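Local atomic coordinates of putative Nitroreductase (Anabaena variabilis ATCC 29413, PDB entry 3EO7), a protein that binds flavin mononucleotide and is probably an FMN-dependent oxidoreductase of the nitroreductase family, its own substrate not established. Residues 19-24 with 483-488; 68-73 with 119-124. All coordinates share one frame; numbering follows the deposited sequence.

Contact 1 of 2, residues 19-24 with 483-488. With PGR (R-1,2-propanediol), chain R.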
loop_
_atom_site.group_PDB
_atom_site.type_symbol
_atom_site.label_atom_id
_atom_site.label_comp_id
_atom_site.label_asym_id
_atom_site.label_seq_id
_atom_site.Cartn_x
_atom_site.Cartn_y
_atom_site.Cartn_z
ATOM N N TYR A 19 9.913 -2.945 17.740
ATOM C CA TYR A 19 9.560 -2.640 19.125
ATOM C C TYR A 19 9.967 -3.870 19.917
ATOM O O TYR A 19 9.798 -5.002 19.444
ATOM C CB TYR A 19 8.080 -2.407 19.319
ATOM C CG TYR A 19 7.587 -1.115 18.744
ATOM C CD1 TYR A 19 7.688 0.080 19.456
ATOM C CD2 TYR A 19 7.002 -1.094 17.489
ATOM C CE1 TYR A 19 7.200 1.276 18.895
ATOM C CE2 TYR A 19 6.534 0.081 16.941
ATOM C CZ TYR A 19 6.621 1.249 17.649
ATOM O OH TYR A 19 6.142 2.378 17.014
ATOM N N ASP A 20 10.528 -3.619 21.095
ATOM C CA ASP A 20 11.011 -4.631 22.013
ATOM C C ASP A 20 10.280 -4.450 23.356
ATOM O O ASP A 20 10.275 -3.352 23.927
ATOM C CB ASP A 20 12.503 -4.406 22.182
ATOM C CG ASP A 20 13.146 -5.283 23.249
ATOM O OD1 ASP A 20 12.484 -6.111 23.911
ATOM O OD2 ASP A 20 14.371 -5.114 23.400
ATOM N N PRO A 21 9.645 -5.516 23.856
ATOM C CA PRO A 21 8.927 -5.324 25.106
ATOM C C PRO A 21 9.854 -4.841 26.225
ATOM O O PRO A 21 9.403 -4.152 27.105
ATOM C CB PRO A 21 8.385 -6.721 25.437
ATOM C CG PRO A 21 8.464 -7.495 24.183
ATOM C CD PRO A 21 9.541 -6.899 23.358
ATOM N N GLU A 22 11.131 -5.192 26.170
ATOM C CA GLU A 22 12.060 -4.779 27.231
ATOM C C GLU A 22 12.373 -3.289 27.220
ATOM O O GLU A 22 12.739 -2.719 28.248
ATOM C CB GLU A 22 13.338 -5.607 27.137
ATOM C CG GLU A 22 13.128 -7.095 27.520
ATOM N N THR A 23 12.170 -2.635 26.081
ATOM C CA THR A 23 12.531 -1.222 25.965
ATOM C C THR A 23 11.410 -0.276 25.576
ATOM O O THR A 23 11.609 0.937 25.577
ATOM C CB THR A 23 13.632 -1.064 24.915
ATOM O OG1 THR A 23 13.127 -1.459 23.644
ATOM C CG2 THR A 23 14.818 -1.948 25.250
ATOM N N ILE A 24 10.236 -0.795 25.258
ATOM C CA ILE A 24 9.173 0.076 24.776
ATOM C C ILE A 24 8.774 1.162 25.803
ATOM O O ILE A 24 8.484 2.292 25.419
ATOM C CB ILE A 24 7.962 -0.735 24.278
ATOM C CG1 ILE A 24 7.034 0.172 23.470
ATOM C CG2 ILE A 24 7.285 -1.469 25.430
ATOM C CD1 ILE A 24 5.962 -0.552 22.708
ATOM N N GLY A 483 2.553 -1.141 14.203
ATOM C CA GLY A 483 3.511 -1.356 15.281
ATOM C C GLY A 483 3.203 -2.620 16.060
ATOM O O GLY A 483 2.071 -2.873 16.463
ATOM N N PHE A 484 4.232 -3.419 16.293
ATOM C CA PHE A 484 4.077 -4.705 16.962
ATOM C C PHE A 484 5.417 -5.157 17.528
ATOM O O PHE A 484 6.464 -4.568 17.207
ATOM C CB PHE A 484 3.512 -5.735 15.940
ATOM C CG PHE A 484 4.224 -5.706 14.613
ATOM C CD1 PHE A 484 5.406 -6.399 14.433
ATOM C CD2 PHE A 484 3.731 -4.912 13.563
ATOM C CE1 PHE A 484 6.096 -6.326 13.208
ATOM C CE2 PHE A 484 4.418 -4.846 12.344
ATOM C CZ PHE A 484 5.598 -5.549 12.180
ATOM N N PHE A 485 5.389 -6.167 18.398
ATOM C CA PHE A 485 6.625 -6.695 18.958
ATOM C C PHE A 485 7.220 -7.677 17.958
ATOM O O PHE A 485 6.988 -8.885 18.042
ATOM C CB PHE A 485 6.376 -7.298 20.326
ATOM C CG PHE A 485 6.064 -6.270 21.385
ATOM C CD1 PHE A 485 6.924 -5.207 21.617
ATOM C CD2 PHE A 485 4.937 -6.403 22.191
ATOM C CE1 PHE A 485 6.641 -4.267 22.603
ATOM C CE2 PHE A 485 4.650 -5.464 23.184
ATOM C CZ PHE A 485 5.488 -4.401 23.373
ATOM N N ASP A 486 8.051 -7.129 17.060
ATOM C CA ASP A 486 8.574 -7.864 15.913
ATOM C C ASP A 486 9.078 -9.279 16.208
ATOM O O ASP A 486 8.601 -10.235 15.610
ATOM C CB ASP A 486 9.724 -7.075 15.272
ATOM C CG ASP A 486 9.273 -5.709 14.709
ATOM O OD1 ASP A 486 8.827 -4.869 15.536
ATOM O OD2 ASP A 486 9.385 -5.510 13.467
ATOM N N ASP A 487 10.056 -9.388 17.088
ATOM C CA ASP A 487 10.707 -10.681 17.320
ATOM C C ASP A 487 9.810 -11.652 18.037
ATOM O O ASP A 487 9.886 -12.865 17.784
ATOM C CB ASP A 487 12.028 -10.511 18.086
ATOM C CG ASP A 487 13.118 -9.808 17.260
ATOM O OD1 ASP A 487 13.073 -9.867 16.020
ATOM O OD2 ASP A 487 13.987 -9.190 17.882
ATOM N N GLN A 488 8.910 -11.139 18.871
ATOM C CA GLN A 488 8.041 -11.994 19.670
ATOM C C GLN A 488 6.945 -12.672 18.872
ATOM O O GLN A 488 6.402 -13.697 19.289
ATOM C CB GLN A 488 7.473 -11.181 20.849
ATOM C CG GLN A 488 8.500 -10.868 21.965
ATOM C CD GLN A 488 9.610 -9.906 21.561
ATOM O OE1 GLN A 488 9.385 -8.961 20.797
ATOM N NE2 GLN A 488 10.830 -10.152 22.051
HETATM C C1 PGR R . 12.430 -12.603 14.130
HETATM C C2 PGR R . 12.749 -13.902 14.881
HETATM C C3 PGR R . 14.140 -13.844 15.503
HETATM O O1 PGR R . 12.389 -12.854 12.709
HETATM O O2 PGR R . 11.823 -14.170 15.953
HETATM O O HOH W 1 10.837 -7.370 19.034
HETATM O O HOH W 2 13.026 -8.432 21.567
#

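Contact 2 of 2, residues 68-73 with 119-124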
loop_
_atom_site.group_PDB
_atom_site.type_symbol
_atom_site.label_atom_id
_atom_site.label_comp_id
_atom_site.label_asym_id
_atom_site.label_seq_id
_atom_site.Cartn_x
_atom_site.Cartn_y
_atom_site.Cartn_z
ATOM N N GLY A 68 -15.936 15.684 -21.626
ATOM C CA GLY A 68 -16.469 15.576 -20.261
ATOM C C GLY A 68 -16.370 14.144 -19.729
ATOM O O GLY A 68 -16.071 13.936 -18.533
ATOM N N GLN A 69 -16.635 13.157 -20.604
ATOM C CA GLN A 69 -16.540 11.754 -20.201
ATOM C C GLN A 69 -15.095 11.456 -19.797
ATOM O O GLN A 69 -14.864 10.732 -18.842
ATOM C CB GLN A 69 -16.970 10.805 -21.312
ATOM C CG GLN A 69 -18.438 10.925 -21.702
ATOM C CD GLN A 69 -18.737 10.204 -23.012
ATOM O OE1 GLN A 69 -18.107 9.188 -23.324
ATOM N NE2 GLN A 69 -19.687 10.723 -23.781
ATOM N N TRP A 70 -14.128 12.059 -20.489
ATOM C CA TRP A 70 -12.735 11.815 -20.117
ATOM C C TRP A 70 -12.425 12.407 -18.740
ATOM O O TRP A 70 -11.871 11.726 -17.865
ATOM C CB TRP A 70 -11.747 12.318 -21.171
ATOM C CG TRP A 70 -10.415 11.877 -20.726
ATOM C CD1 TRP A 70 -9.913 10.593 -20.767
ATOM C CD2 TRP A 70 -9.466 12.652 -19.981
ATOM N NE1 TRP A 70 -8.695 10.542 -20.114
ATOM C CE2 TRP A 70 -8.385 11.796 -19.654
ATOM C CE3 TRP A 70 -9.410 13.991 -19.586
ATOM C CZ2 TRP A 70 -7.263 12.250 -18.957
ATOM C CZ3 TRP A 70 -8.306 14.431 -18.901
ATOM C CH2 TRP A 70 -7.247 13.571 -18.598
ATOM N N TRP A 71 -12.805 13.659 -18.534
ATOM C CA TRP A 71 -12.554 14.323 -17.254
ATOM C C TRP A 71 -13.258 13.583 -16.114
ATOM O O TRP A 71 -12.712 13.528 -15.019
ATOM C CB TRP A 71 -12.949 15.792 -17.280
ATOM C CG TRP A 71 -11.955 16.667 -18.012
ATOM C CD1 TRP A 71 -12.095 17.224 -19.248
ATOM C CD2 TRP A 71 -10.644 17.012 -17.559
ATOM N NE1 TRP A 71 -10.958 17.936 -19.573
ATOM C CE2 TRP A 71 -10.056 17.822 -18.555
ATOM C CE3 TRP A 71 -9.936 16.771 -16.381
ATOM C CZ2 TRP A 71 -8.780 18.356 -18.422
ATOM C CZ3 TRP A 71 -8.669 17.298 -16.247
ATOM C CH2 TRP A 71 -8.105 18.082 -17.267
ATOM N N GLN A 72 -14.453 13.042 -16.351
ATOM C CA GLN A 72 -15.171 12.246 -15.333
ATOM C C GLN A 72 -14.344 11.040 -14.898
ATOM O O GLN A 72 -14.280 10.719 -13.721
ATOM C CB GLN A 72 -16.509 11.709 -15.830
ATOM C CG GLN A 72 -17.645 12.709 -15.896
ATOM C CD GLN A 72 -18.888 12.138 -16.600
ATOM O OE1 GLN A 72 -19.129 10.921 -16.576
ATOM N NE2 GLN A 72 -19.671 13.020 -17.236
ATOM N N ARG A 73 -13.708 10.382 -15.853
ATOM C CA ARG A 73 -12.881 9.226 -15.534
ATOM C C ARG A 73 -11.677 9.627 -14.684
ATOM O O ARG A 73 -11.393 8.974 -13.692
ATOM C CB ARG A 73 -12.426 8.523 -16.823
ATOM C CG ARG A 73 -13.558 7.947 -17.664
ATOM C CD ARG A 73 -13.033 7.569 -19.042
ATOM N NE ARG A 73 -12.129 6.427 -18.936
ATOM C CZ ARG A 73 -11.221 6.083 -19.839
ATOM N NH1 ARG A 73 -11.031 6.825 -20.932
ATOM N NH2 ARG A 73 -10.471 5.022 -19.629
ATOM N N PRO A 119 -4.885 16.684 -26.213
ATOM C CA PRO A 119 -5.779 17.803 -26.536
ATOM C C PRO A 119 -6.621 18.211 -25.338
ATOM O O PRO A 119 -7.110 19.323 -25.313
ATOM C CB PRO A 119 -6.656 17.268 -27.691
ATOM C CG PRO A 119 -6.002 16.001 -28.143
ATOM C CD PRO A 119 -5.250 15.461 -26.953
ATOM N N LEU A 120 -6.778 17.337 -24.345
ATOM C CA LEU A 120 -7.521 17.717 -23.137
ATOM C C LEU A 120 -6.654 18.118 -21.942
ATOM O O LEU A 120 -7.078 18.953 -21.134
ATOM C CB LEU A 120 -8.459 16.595 -22.703
ATOM C CG LEU A 120 -9.721 16.411 -23.551
ATOM C CD1 LEU A 120 -10.610 15.385 -22.870
ATOM C CD2 LEU A 120 -10.478 17.722 -23.723
ATOM N N LEU A 121 -5.457 17.526 -21.827
ATOM C CA LEU A 121 -4.584 17.738 -20.658
ATOM C C LEU A 121 -3.205 18.270 -21.069
ATOM O O LEU A 121 -2.358 17.517 -21.555
ATOM C CB LEU A 121 -4.431 16.412 -19.884
ATOM C CG LEU A 121 -3.742 16.459 -18.526
ATOM C CD1 LEU A 121 -4.562 17.240 -17.559
ATOM C CD2 LEU A 121 -3.456 15.034 -17.994
ATOM N N SER A 122 -2.986 19.557 -20.809
ATOM C CA SER A 122 -1.728 20.231 -21.148
ATOM C C SER A 122 -0.567 19.463 -20.575
ATOM O O SER A 122 -0.711 18.805 -19.544
ATOM C CB SER A 122 -1.679 21.647 -20.559
ATOM O OG SER A 122 -2.710 22.423 -21.074
ATOM N N PRO A 123 0.597 19.549 -21.226
ATOM C CA PRO A 123 1.735 18.814 -20.690
ATOM C C PRO A 123 2.247 19.372 -19.390
ATOM O O PRO A 123 2.007 20.546 -19.063
ATOM C CB PRO A 123 2.816 19.042 -21.751
ATOM C CG PRO A 123 2.446 20.274 -22.431
ATOM C CD PRO A 123 0.953 20.277 -22.459
ATOM N N GLY A 124 2.978 18.536 -18.657
ATOM C CA GLY A 124 3.645 18.991 -17.470
ATOM C C GLY A 124 3.235 18.301 -16.195
ATOM O O GLY A 124 2.827 17.136 -16.205
HETATM O O HOH W 3 -9.447 20.235 -21.690
#

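Contact 1 of 2, residues 19-24 with 483-488
Tyr19, Phe485 and Asp486 all carry CG anti to the carbonyl carbon, beside the backbone N (chi1 -70° in Phe485). In Phe485 and Asp486 this first torsion swings the end of the side chain in to the loop 19-24, although the bond to CB does not point there. The contact lays the N-terminal loop after helix 9-16 on the turn that opens helix 486-493 in the C-terminal nitroreductase-family region. Phe485 is the centre of an inverse gamma turn, and Asp20 starts an Asx turn, its OD1 accepting from Glu22 N at 2.8 Å from well above the carboxylate plane. The phenyl ring of Phe485 is the apolar centre: Pro21 CG lies over one face in a CH-pi contact, 3.9 Å from the centroid, while Tyr19 O comes up at the edge. The side chains of Ile24 and Phe485 cross at about a right angle, Ile24 CD1 3.8 Å from Phe485 CE1, and Phe420 of helix 415-421 meets the same ring. Tyr19 runs alongside the backbone of 483-484, Phe484 O lying at the edge of its ring, and Arg180 makes a cation-pi contact with that ring. One direct hydrogen bond joins the segments: Tyr19 N gives to Asp486 OD1 at 3.1 Å, moderately bent at 156° and arriving above the carboxylate plane. Asp486 OD2 is held by Arg183 in a salt bridge, which would probably favour the charged form although Phe484 O, a second acceptor, lies close to OD1. The chain of Gln488 bends at chi2 (68°) and meets Pro21 tip to tip, OE1 3.3 Å from Pro21 CD. One water bridges the segments, donating to Tyr19 O at 2.6 Å and to Gln488 OE1 while accepting from Asp487 N.

Contact 2 of 2, residues 68-73 with 119-124
Helix 66-82 packs here against the loop that links strands 109-115 and 124-129, neighbours in the seven-stranded antiparallel sheet. Two consecutive tryptophans on the helix receive two consecutive leucines from the loop. Trp70 has CG anti to the backbone N (chi1 -174°), whereas Trp71 has CG anti to the carbonyl carbon (chi1 -77°), and these different first torsions bring the indoles together: Trp70 CZ3 sits 3.6 Å above the plane of the Trp71 ring, over its centre, and Trp71 CE2 lies at the edge of the Trp70 ring. Leu120 slides past Trp70 in the opposite direction, so that its CD1 methyl lands 3.7 Å from Trp70 CB and also near CE3. Leu121 divides its branches between the indoles, CD1 reaching Trp71 CH2 at 3.7 Å and CD2 the CH2 of Trp70 at 4.1 Å. Leu162 of strand 162-169 touches both Trp70 and Leu121, tying the cluster to the sheet. At the edge of the Trp71 ring, CZ2 is 3.3 Å from Leu120 O. An alanine in place of Trp71 would remove the indole face on which Trp70 CZ3 rests and would probably loosen the seating of Leu121 CD1. Trp70 NE1 is hydrogen-bonded to Tyr205 OH, and a water at the Trp71 edge donates to Leu120 O at 2.8 Å while accepting a long, weak bond from Trp71 NE1. With no direct hydrogen bond between the segments, apolar packing carries the contact, and the water adds a polar bridge at its margin.

Contacts 1 and 2 lie on opposite sides of the chain's centre, their own centres 49 Å apart and their nearest atoms about 33 Å apart, so neither touches the other. In sequence, both segments of contact 2 fall between the two of contact 1, which joins the N-terminal loop to the second nitroreductase-family region. Contact 1 is the one near the cofactor: Gly483 follows the FMN-binding Gly482, and the side-chain position of Gly483 is about 6 Å from the bound FMN and about 6 Å from the side chain of Gln425, another FMN-binding residue. Contact 2 lies away from the annotated sites, at the periphery of the fold.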